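Side-chain contact in blood group a-and b-cleaving endo-beta-galactosidase (Streptococcus pneumoniae, PDB 2YGL), which probably binds carbohydrate through tandem CBM51 modules, which belong to a family 98 glycoside hydrolase that cleaves blood group A and B antigens: residues H19-D23 against K24-V28. Sequence-based numbering, arbitrary orientation.
Sequences HGDID and KTKTV
The imidazole of His19 has water 1 over the centre of one face, Asp21 N and Lys26 O at its edges, and the Lys24 chain passing alongside. Its two nitrogens work at different edges. ND1 accepts Asp21 N in the ring plane, while NE2 donates to Lys26 O at 2.9 Å, 23° out of that plane. An acceptor and a donor on one flat group suit histidine to tying both arms of a loop; the bond pattern implies a proton on NE2 and fixes the ring's rotation. CG sits between the backbone N and the carbonyl carbon (chi1 58°), which turns the buried ring toward the backbone of Lys26, where NE2 meets O, and CB touches Val28 CG2.

Lys24 bends at chi2 (-55°) so that its chain slides past the imidazole, CD lying 3.9 Å from His19 CE1. Its ammonium group donates to Asp21 O, 2.9 Å from NZ, and to water 1, which also takes the backbone N-H of His19. Lysine's length and flexibility let it reach back to both.

Asp23 turns its carboxylate toward Thr25. OD1 receives both Thr25 OG1 (2.6 Å), on the syn side, and Thr25 N, on the anti side, from the same face of the carboxylate. One carboxylate oxygen can accept both, and threonine supplies a hydroxyl beside its own N-H. Extended Lys26 crosses Asp23 at about a right angle, its length carrying the charge to Asp21: NZ makes a long salt bridge to OD2 (3.7 Å), supplemented by water 2, which links NZ with Asp21 OD1. Phe34 of helix 34-39 meets the His19 ring and touches Asp21 and Lys26.

Asp21 OD1 also accepts Asp23 N at 2.8 Å through its anti lone pair, forming an Asx turn that leads into the type I beta turn Asp23-Lys26. These consecutive turns shape the loop joining strands 16-17 and 29-30 of the first NPCBM beta-sandwich.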
loop_
_atom_site.group_PDB
_atom_site.type_symbol
_atom_site.label_atom_id
_atom_site.label_comp_id
_atom_site.label_asym_id
_atom_site.label_seq_id
_atom_site.Cartn_x
_atom_site.Cartn_y
_atom_site.Cartn_z
ATOM N N HIS A 19 8.405 -13.620 29.075
ATOM C CA HIS A 19 7.596 -13.105 30.175
ATOM C C HIS A 19 8.360 -13.215 31.496
ATOM O O HIS A 19 9.407 -13.865 31.562
ATOM C CB HIS A 19 6.248 -13.841 30.257
ATOM C CG HIS A 19 6.371 -15.325 30.433
ATOM N ND1 HIS A 19 6.692 -15.909 31.641
ATOM C CD2 HIS A 19 6.199 -16.345 29.558
ATOM C CE1 HIS A 19 6.725 -17.223 31.499
ATOM N NE2 HIS A 19 6.426 -17.513 30.245
ATOM N N GLY A 20 7.825 -12.584 32.539
ATOM C CA GLY A 20 8.482 -12.537 33.840
ATOM C C GLY A 20 8.061 -13.591 34.848
ATOM O O GLY A 20 8.513 -13.560 35.992
ATOM N N ASP A 21 7.204 -14.522 34.439
ATOM C CA ASP A 21 6.775 -15.604 35.330
ATOM C C ASP A 21 7.843 -16.697 35.409
ATOM O O ASP A 21 8.415 -17.078 34.390
ATOM C CB ASP A 21 5.436 -16.190 34.870
ATOM C CG ASP A 21 4.774 -17.053 35.936
ATOM O OD1 ASP A 21 5.306 -18.141 36.255
ATOM O OD2 ASP A 21 3.711 -16.644 36.449
ATOM N N ILE A 22 8.097 -17.201 36.617
ATOM C CA ILE A 22 9.144 -18.211 36.831
ATOM C C ILE A 22 8.843 -19.563 36.173
ATOM O O ILE A 22 9.763 -20.315 35.860
ATOM C CB ILE A 22 9.519 -18.400 38.340
ATOM C CG1 ILE A 22 8.340 -18.954 39.154
ATOM C CG2 ILE A 22 10.069 -17.092 38.930
ATOM C CD1 ILE A 22 8.730 -19.510 40.524
ATOM N N ASP A 23 7.561 -19.858 35.961
ATOM C CA ASP A 23 7.145 -21.096 35.305
ATOM C C ASP A 23 7.232 -20.938 33.786
ATOM O O ASP A 23 6.396 -20.273 33.170
ATOM C CB ASP A 23 5.720 -21.478 35.741
ATOM C CG ASP A 23 5.269 -22.831 35.202
ATOM O OD1 ASP A 23 5.928 -23.399 34.304
ATOM O OD2 ASP A 23 4.230 -23.329 35.682
ATOM N N LYS A 24 8.245 -21.561 33.189
ATOM C CA LYS A 24 8.497 -21.412 31.755
ATOM C C LYS A 24 7.733 -22.408 30.871
ATOM O O LYS A 24 7.937 -22.453 29.655
ATOM C CB LYS A 24 10.004 -21.427 31.454
ATOM C CG LYS A 24 10.795 -20.286 32.111
ATOM C CD LYS A 24 10.232 -18.909 31.755
ATOM C CE LYS A 24 11.001 -17.794 32.453
ATOM N NZ LYS A 24 10.292 -16.486 32.328
ATOM N N THR A 25 6.851 -23.201 31.479
ATOM C CA THR A 25 5.898 -23.995 30.698
ATOM C C THR A 25 4.705 -23.116 30.319
ATOM O O THR A 25 3.970 -23.418 29.377
ATOM C CB THR A 25 5.426 -25.276 31.430
ATOM O OG1 THR A 25 4.682 -24.927 32.605
ATOM C CG2 THR A 25 6.617 -26.152 31.816
ATOM N N LYS A 26 4.532 -22.023 31.063
ATOM C CA LYS A 26 3.527 -21.011 30.749
ATOM C C LYS A 26 3.980 -20.173 29.559
ATOM O O LYS A 26 5.179 -19.947 29.364
ATOM C CB LYS A 26 3.267 -20.111 31.960
ATOM C CG LYS A 26 2.518 -20.796 33.097
ATOM C CD LYS A 26 2.280 -19.845 34.263
ATOM C CE LYS A 26 1.828 -20.604 35.502
ATOM N NZ LYS A 26 1.722 -19.716 36.694
ATOM N N THR A 27 3.016 -19.722 28.761
ATOM C CA THR A 27 3.304 -18.907 27.585
ATOM C C THR A 27 2.535 -17.587 27.614
ATOM O O THR A 27 1.463 -17.490 28.223
ATOM C CB THR A 27 2.950 -19.646 26.270
ATOM O OG1 THR A 27 1.569 -20.018 26.293
ATOM C CG2 THR A 27 3.808 -20.891 26.090
ATOM N N VAL A 28 3.096 -16.581 26.946
ATOM C CA VAL A 28 2.411 -15.311 26.700
ATOM C C VAL A 28 1.055 -15.603 26.043
ATOM O O VAL A 28 0.959 -16.442 25.147
ATOM C CB VAL A 28 3.279 -14.372 25.821
ATOM C CG1 VAL A 28 2.507 -13.128 25.408
ATOM C CG2 VAL A 28 4.560 -13.980 26.561
HETATM O O HOH W 1 9.919 -15.932 29.457
HETATM O O HOH W 2 4.188 -19.222 38.438
#